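PDB 6GIO: amino acid amide racemase from Ochrobactrum anthropi, which binds pyridoxal-5'-phosphate and belongs to the class-III aminotransferase family of PLP-dependent enzymes, here a two-subunit assembly. Local coordinates for residues R129-G137 / P162-P170; C118-T127 / W283-V292. All blocks are in the same frame, centred on the assembly; numbering follows the deposited sequence.

Interaction 1 of 2, residues R129-G137 / P162-P170; sequences RSRIISFIG and PGVLLLPYP
The Tyr-169 ring turns its edge to one face of the Phe-135 ring in a T-shaped pair, planes at 80°, with Tyr-169 CD2 3.6 Å from Phe-135 CG and set toward the rim of the phenyl ring. At the phenyl edge, near its plane, lies the carbonyl of Pro-168, its O 3.4 Å from Phe-135 CE1, while Leu-167 O comes in obliquely to Phe-135 CD1. Tyr-169 takes its place with CG anti to the backbone N (chi1 -163°), and its OH is hydrogen-bonded to the O of Glu-205, a residue of the pyridoxal-5'-phosphate pocket.

Upstream, strands 131-135 and 164-167 run parallel in the large sheet of the PLP-dependent fold, successive strands of a beta-alpha-beta unit through helix 144-147, with 164-167 at the sheet's outer end within this chain. Five N-H to O bonds join segments 129-137 and 162-170, from Ile-132 N to Gly-163 O through to Ile-136 N to Leu-167 O at 2.8 Å; the straightest, Ser-134 N to Leu-165 O, has an N-H...O angle of 176°. Ile-133, Phe-135, Leu-165 and Leu-167 share one face, where Ile-133 CG2 meets Leu-167 CD1 at 3.9 Å and helices 179-191 and 220-229 pack. On the other face Leu-166 CD2 lies 3.7 Å from Ser-134 CB; Ser-134 OG is hydrogen-bonded to Ile-149 O.

Where the pairing begins, one water donates to both Ser-130 O and Pro-162 O. A second accepts from Arg-131 NH1 and donates weakly to Gly-163 O, while Arg-131 NH2 binds Gln-198. Main-chain bonds thus serve the backbone along the whole pairing, waters extend the polar links at the Ser-130/Pro-162 end, and the aromatic pair closes the other, where the tyrosine hydroxyl has its own acceptor.

Interaction 2 of 2, residues C118-T127 / W283-V292; sequences CAVRVLTAAT and WVMDHAPAFV
Cys-118 CB meets Val-292 CG1 at 4.0 Å where, in the large PLP-binding domain of this aminotransferase-like fold, helix 112-127 packs against the end of helix 282-285 and the loop that follows. One turn on, Arg-121 bends at chi3 (50°) and brings NH2 over the centre of the Phe-291 ring, the guanidinium tilted 55° to it, a cation-pi contact with CZ 4.7 Å from the centroid. NH2 also donates to Phe-291 O at 3.0 Å in a bent bond (133°), and NH1 adds a weak one; ring and carbonyl would both be expected to stabilise the charge. Val-292 CG2 covers a guanidinium face; Thr-144 of the second subunit packs on Arg-121.

Val-122 presses CG2 to 3.3 Å from Val-284 O and touches Val-284 CG1; Val-122 CA lies at the edge of the Phe-291 ring. Ala-125 CB touches both His-287 NE2 and Phe-291 CZ, 3.6 Å from each, while His-287 CD2 lies over the phenyl face opposite the arginine. Ala-126 sets CB against Val-284 CA, and the His-287 imidazole lays a face over the Ala-125 to Ala-126 peptide. Last, Trp-283 points its indole edge at the helix end, CZ3 3.5 Å from Ala-126 O.

Of the four segments, 118-127 on helix 112-127 comes first and carries the opening side of interaction 2. After a short turn the chain enters strand 131-135, which opens interaction 1; Arg-129 O packs 3.5 Å from Thr-124 CB at this junction. Interaction 1 closes at 162-170, after 24 intervening residues. Interaction 2 closes only at 283-292, after 155 residues, so the first loop nests within the second. Their centres lie about 20 Å apart. Interaction 1 forms one margin of the seven-stranded sheet within this chain, whereas interaction 2 ties the helix to the chain after strand 276-281, beside the second subunit.

Interaction 1 of 2, residues R129-G137 / P162-P170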
# COMPACT_ATOMS: atom_id res chain seq x y z
N ARG C 129 -24.41 -1.19 -8.44
CA ARG C 129 -24.35 -2.32 -9.33
C ARG C 129 -23.17 -3.22 -8.90
O ARG C 129 -22.18 -2.74 -8.45
CB ARG C 129 -24.12 -1.80 -10.74
CG ARG C 129 -25.15 -0.80 -11.23
CD ARG C 129 -24.71 -0.35 -12.59
NE ARG C 129 -25.61 0.55 -13.27
CZ ARG C 129 -25.59 0.80 -14.57
NH1 ARG C 129 -24.72 0.17 -15.37
NH2 ARG C 129 -26.47 1.65 -15.07
N SER C 130 -23.31 -4.52 -9.04
CA SER C 130 -22.39 -5.47 -8.44
C SER C 130 -21.46 -6.14 -9.42
O SER C 130 -20.45 -6.74 -9.02
CB SER C 130 -23.23 -6.54 -7.69
OG SER C 130 -24.16 -7.17 -8.60
N ARG C 131 -21.80 -6.07 -10.71
CA ARG C 131 -21.06 -6.77 -11.74
C ARG C 131 -19.92 -5.92 -12.34
O ARG C 131 -20.03 -4.68 -12.45
CB ARG C 131 -22.00 -7.23 -12.84
CG ARG C 131 -23.04 -8.24 -12.38
CD ARG C 131 -23.88 -8.64 -13.58
NE ARG C 131 -25.17 -9.24 -13.23
CZ ARG C 131 -25.39 -10.54 -13.10
NH1 ARG C 131 -24.41 -11.44 -13.25
NH2 ARG C 131 -26.62 -10.95 -12.80
N ILE C 132 -18.84 -6.62 -12.72
CA ILE C 132 -17.64 -5.99 -13.26
C ILE C 132 -17.18 -6.67 -14.55
O ILE C 132 -17.16 -7.88 -14.61
CB ILE C 132 -16.47 -6.02 -12.21
CG1 ILE C 132 -16.81 -5.14 -11.00
CG2 ILE C 132 -15.16 -5.55 -12.85
CD1 ILE C 132 -17.00 -3.67 -11.27
N ILE C 133 -16.78 -5.89 -15.56
CA ILE C 133 -16.22 -6.46 -16.80
C ILE C 133 -14.70 -6.30 -16.72
O ILE C 133 -14.20 -5.24 -16.47
CB ILE C 133 -16.81 -5.85 -18.07
CG1 ILE C 133 -18.33 -6.08 -18.10
CG2 ILE C 133 -16.19 -6.46 -19.34
CD1 ILE C 133 -19.09 -5.08 -18.95
N SER C 134 -14.00 -7.40 -16.93
CA SER C 134 -12.56 -7.40 -16.99
C SER C 134 -12.02 -8.28 -18.16
O SER C 134 -12.80 -8.92 -18.88
CB SER C 134 -12.08 -7.92 -15.65
OG SER C 134 -10.69 -7.92 -15.60
N PHE C 135 -10.71 -8.32 -18.36
CA PHE C 135 -10.12 -9.11 -19.44
C PHE C 135 -9.31 -10.29 -18.96
O PHE C 135 -8.61 -10.18 -17.97
CB PHE C 135 -9.26 -8.24 -20.38
CG PHE C 135 -10.11 -7.45 -21.31
CD1 PHE C 135 -10.61 -8.04 -22.46
CD2 PHE C 135 -10.55 -6.20 -20.95
CE1 PHE C 135 -11.49 -7.35 -23.28
CE2 PHE C 135 -11.45 -5.51 -21.77
CZ PHE C 135 -11.89 -6.07 -22.95
N ILE C 136 -9.42 -11.40 -19.67
CA ILE C 136 -8.54 -12.54 -19.44
C ILE C 136 -7.11 -12.03 -19.62
O ILE C 136 -6.75 -11.39 -20.65
CB ILE C 136 -8.84 -13.72 -20.39
CG1 ILE C 136 -10.22 -14.31 -20.11
CG2 ILE C 136 -7.81 -14.85 -20.22
CD1 ILE C 136 -10.76 -15.16 -21.22
N GLY C 137 -6.30 -12.28 -18.61
CA GLY C 137 -4.90 -11.93 -18.63
C GLY C 137 -4.58 -10.57 -18.03
O GLY C 137 -3.39 -10.21 -17.89
N PRO C 162 -17.19 -12.66 -7.21
CA PRO C 162 -18.46 -12.96 -7.85
C PRO C 162 -18.97 -11.79 -8.66
O PRO C 162 -18.84 -10.63 -8.23
CB PRO C 162 -19.43 -13.23 -6.67
CG PRO C 162 -18.57 -13.47 -5.49
CD PRO C 162 -17.24 -12.80 -5.74
N GLY C 163 -19.55 -12.09 -9.81
CA GLY C 163 -20.11 -11.06 -10.69
C GLY C 163 -19.13 -10.52 -11.74
O GLY C 163 -19.48 -9.60 -12.47
N VAL C 164 -17.94 -11.11 -11.84
CA VAL C 164 -16.93 -10.71 -12.84
C VAL C 164 -17.12 -11.47 -14.16
O VAL C 164 -17.17 -12.72 -14.20
CB VAL C 164 -15.47 -10.87 -12.31
CG1 VAL C 164 -14.45 -10.60 -13.41
CG2 VAL C 164 -15.24 -9.90 -11.17
N LEU C 165 -17.27 -10.70 -15.23
CA LEU C 165 -17.32 -11.22 -16.58
C LEU C 165 -15.94 -11.02 -17.16
O LEU C 165 -15.53 -9.86 -17.33
CB LEU C 165 -18.35 -10.43 -17.42
CG LEU C 165 -18.47 -10.85 -18.91
CD1 LEU C 165 -18.62 -12.35 -19.00
CD2 LEU C 165 -19.63 -10.16 -19.63
N LEU C 166 -15.23 -12.13 -17.42
CA LEU C 166 -13.91 -12.13 -18.10
C LEU C 166 -13.97 -12.42 -19.62
O LEU C 166 -14.43 -13.47 -20.05
CB LEU C 166 -12.99 -13.16 -17.47
CG LEU C 166 -12.47 -12.84 -16.07
CD1 LEU C 166 -11.69 -14.06 -15.56
CD2 LEU C 166 -11.58 -11.61 -16.02
N LEU C 167 -13.46 -11.48 -20.43
CA LEU C 167 -13.48 -11.60 -21.87
C LEU C 167 -12.09 -11.77 -22.39
O LEU C 167 -11.18 -11.23 -21.78
CB LEU C 167 -14.03 -10.32 -22.48
CG LEU C 167 -15.45 -9.88 -22.13
CD1 LEU C 167 -15.70 -8.48 -22.65
CD2 LEU C 167 -16.46 -10.86 -22.69
N PRO C 168 -11.92 -12.43 -23.57
CA PRO C 168 -10.62 -12.43 -24.20
C PRO C 168 -10.19 -11.03 -24.63
O PRO C 168 -11.02 -10.18 -25.04
CB PRO C 168 -10.81 -13.34 -25.43
CG PRO C 168 -12.04 -14.14 -25.15
CD PRO C 168 -12.89 -13.22 -24.35
N TYR C 169 -8.90 -10.76 -24.49
CA TYR C 169 -8.33 -9.53 -25.04
C TYR C 169 -7.83 -9.82 -26.47
O TYR C 169 -6.98 -10.68 -26.68
CB TYR C 169 -7.23 -8.99 -24.10
CG TYR C 169 -6.80 -7.55 -24.26
CD1 TYR C 169 -5.88 -7.18 -25.22
CD2 TYR C 169 -7.26 -6.55 -23.36
CE1 TYR C 169 -5.42 -5.87 -25.31
CE2 TYR C 169 -6.80 -5.25 -23.44
CZ TYR C 169 -5.89 -4.91 -24.43
OH TYR C 169 -5.41 -3.61 -24.52
N PRO C 170 -8.41 -9.15 -27.46
CA PRO C 170 -8.03 -9.43 -28.84
C PRO C 170 -6.57 -9.14 -29.11
O PRO C 170 -6.11 -8.01 -28.88
CB PRO C 170 -8.84 -8.43 -29.65
CG PRO C 170 -9.78 -7.78 -28.73
CD PRO C 170 -9.46 -8.13 -27.34
O HOH W 1 -18.12 -8.21 -9.07
O HOH W 2 -21.64 -11.04 -13.77

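Interaction 2 of 2, residues C118-T127 / W283-V292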
# COMPACT_ATOMS: atom_id res chain seq x y z
N CYS C 118 -9.56 0.09 -4.24
CA CYS C 118 -10.34 1.28 -4.04
C CYS C 118 -11.38 1.41 -5.13
O CYS C 118 -12.58 1.55 -4.86
CB CYS C 118 -9.44 2.54 -4.02
SG CYS C 118 -10.43 4.06 -3.86
N ALA C 119 -10.92 1.36 -6.39
CA ALA C 119 -11.80 1.56 -7.52
C ALA C 119 -12.94 0.58 -7.43
O ALA C 119 -14.09 1.01 -7.49
CB ALA C 119 -11.06 1.41 -8.86
N VAL C 120 -12.66 -0.72 -7.27
CA VAL C 120 -13.77 -1.69 -7.24
C VAL C 120 -14.73 -1.48 -6.07
O VAL C 120 -15.97 -1.54 -6.25
CB VAL C 120 -13.33 -3.19 -7.32
CG1 VAL C 120 -12.48 -3.63 -6.13
CG2 VAL C 120 -14.56 -4.07 -7.41
N ARG C 121 -14.18 -1.19 -4.90
CA ARG C 121 -15.03 -0.96 -3.70
C ARG C 121 -15.95 0.24 -3.91
O ARG C 121 -17.12 0.13 -3.67
CB ARG C 121 -14.14 -0.71 -2.48
CG ARG C 121 -13.33 -1.91 -2.02
CD ARG C 121 -12.84 -1.73 -0.60
NE ARG C 121 -13.88 -1.35 0.32
CZ ARG C 121 -13.76 -0.44 1.26
NH1 ARG C 121 -12.58 -0.10 1.73
NH2 ARG C 121 -14.85 0.15 1.71
N VAL C 122 -15.44 1.34 -4.45
CA VAL C 122 -16.22 2.57 -4.51
C VAL C 122 -17.13 2.59 -5.72
O VAL C 122 -18.22 3.20 -5.71
CB VAL C 122 -15.32 3.83 -4.44
CG1 VAL C 122 -14.52 4.02 -5.71
CG2 VAL C 122 -16.13 5.06 -4.09
N LEU C 123 -16.69 1.95 -6.79
CA LEU C 123 -17.56 1.87 -7.99
C LEU C 123 -18.84 1.06 -7.72
O LEU C 123 -19.97 1.49 -8.05
CB LEU C 123 -16.81 1.30 -9.17
CG LEU C 123 -15.75 2.17 -9.84
CD1 LEU C 123 -14.80 1.26 -10.61
CD2 LEU C 123 -16.40 3.18 -10.77
N THR C 124 -18.69 -0.09 -7.08
CA THR C 124 -19.86 -0.94 -6.80
C THR C 124 -20.78 -0.22 -5.81
O THR C 124 -21.99 -0.15 -6.04
CB THR C 124 -19.44 -2.30 -6.28
OG1 THR C 124 -18.49 -2.12 -5.24
CG2 THR C 124 -18.79 -3.10 -7.38
N ALA C 125 -20.19 0.39 -4.78
CA ALA C 125 -20.97 1.06 -3.74
C ALA C 125 -21.70 2.25 -4.32
O ALA C 125 -22.87 2.40 -4.07
CB ALA C 125 -20.09 1.48 -2.56
N ALA C 126 -21.03 3.07 -5.16
CA ALA C 126 -21.65 4.32 -5.64
C ALA C 126 -22.68 4.09 -6.73
O ALA C 126 -23.71 4.81 -6.81
CB ALA C 126 -20.56 5.27 -6.13
N THR C 127 -22.41 3.11 -7.58
CA THR C 127 -23.33 2.77 -8.69
C THR C 127 -24.51 1.94 -8.25
O THR C 127 -25.56 1.92 -8.93
CB THR C 127 -22.63 1.98 -9.83
OG1 THR C 127 -22.15 0.71 -9.35
CG2 THR C 127 -21.47 2.81 -10.44
N TRP C 283 -19.35 12.48 -7.84
CA TRP C 283 -20.46 11.73 -7.28
C TRP C 283 -20.02 10.32 -6.86
O TRP C 283 -20.54 9.80 -5.91
CB TRP C 283 -21.67 11.70 -8.23
CG TRP C 283 -21.56 10.82 -9.47
CD1 TRP C 283 -21.08 11.18 -10.70
CD2 TRP C 283 -21.96 9.46 -9.58
NE1 TRP C 283 -21.14 10.12 -11.55
CE2 TRP C 283 -21.69 9.06 -10.90
CE3 TRP C 283 -22.54 8.55 -8.71
CZ2 TRP C 283 -21.97 7.76 -11.35
CZ3 TRP C 283 -22.79 7.27 -9.15
CH2 TRP C 283 -22.51 6.89 -10.46
N VAL C 284 -19.02 9.75 -7.51
CA VAL C 284 -18.44 8.47 -7.05
C VAL C 284 -17.44 8.69 -5.92
O VAL C 284 -17.48 7.99 -4.89
CB VAL C 284 -17.71 7.77 -8.21
CG1 VAL C 284 -16.94 6.53 -7.74
CG2 VAL C 284 -18.68 7.46 -9.33
N MET C 285 -16.53 9.63 -6.12
CA MET C 285 -15.34 9.76 -5.29
C MET C 285 -15.66 10.31 -3.90
O MET C 285 -14.96 10.03 -2.91
CB MET C 285 -14.28 10.60 -6.01
CG MET C 285 -13.82 9.99 -7.31
SD MET C 285 -13.04 8.35 -7.15
CE MET C 285 -11.65 8.72 -6.11
N ASP C 286 -16.75 11.08 -3.83
CA ASP C 286 -17.28 11.57 -2.56
C ASP C 286 -18.43 10.71 -2.03
O ASP C 286 -19.23 11.20 -1.25
CB ASP C 286 -17.78 13.01 -2.72
CG ASP C 286 -16.67 14.01 -2.81
OD1 ASP C 286 -15.46 13.62 -2.71
OD2 ASP C 286 -17.02 15.21 -2.99
N HIS C 287 -18.49 9.43 -2.40
CA HIS C 287 -19.63 8.54 -2.05
C HIS C 287 -19.92 8.55 -0.54
O HIS C 287 -21.05 8.67 -0.14
CB HIS C 287 -19.36 7.11 -2.53
CG HIS C 287 -20.25 6.08 -1.91
ND1 HIS C 287 -21.57 5.93 -2.26
CD2 HIS C 287 -20.00 5.12 -0.98
CE1 HIS C 287 -22.11 4.95 -1.56
NE2 HIS C 287 -21.18 4.45 -0.76
N ALA C 288 -18.88 8.43 0.29
CA ALA C 288 -19.04 8.53 1.73
C ALA C 288 -17.73 8.89 2.39
O ALA C 288 -16.68 8.50 1.91
CB ALA C 288 -19.55 7.21 2.28
N PRO C 289 -17.78 9.57 3.55
CA PRO C 289 -16.53 9.81 4.22
C PRO C 289 -15.90 8.53 4.73
O PRO C 289 -16.57 7.54 4.98
CB PRO C 289 -16.92 10.76 5.37
CG PRO C 289 -18.34 10.39 5.66
CD PRO C 289 -18.93 10.08 4.32
N ALA C 290 -14.60 8.54 4.86
CA ALA C 290 -13.88 7.47 5.55
C ALA C 290 -14.16 6.08 5.00
O ALA C 290 -14.24 5.13 5.73
CB ALA C 290 -14.21 7.52 7.02
N PHE C 291 -14.29 5.97 3.69
CA PHE C 291 -14.68 4.74 3.06
C PHE C 291 -13.50 3.90 2.62
O PHE C 291 -13.59 2.69 2.62
CB PHE C 291 -15.52 5.08 1.85
CG PHE C 291 -16.28 3.93 1.29
CD1 PHE C 291 -17.20 3.24 2.07
CD2 PHE C 291 -16.13 3.58 -0.04
CE1 PHE C 291 -17.93 2.19 1.54
CE2 PHE C 291 -16.83 2.53 -0.58
CZ PHE C 291 -17.74 1.83 0.21
N VAL C 292 -12.43 4.54 2.17
CA VAL C 292 -11.21 3.83 1.80
C VAL C 292 -10.01 4.56 2.40
O VAL C 292 -9.46 5.45 1.79
CB VAL C 292 -11.06 3.69 0.28
CG1 VAL C 292 -9.97 2.68 -0.03
CG2 VAL C 292 -12.36 3.21 -0.37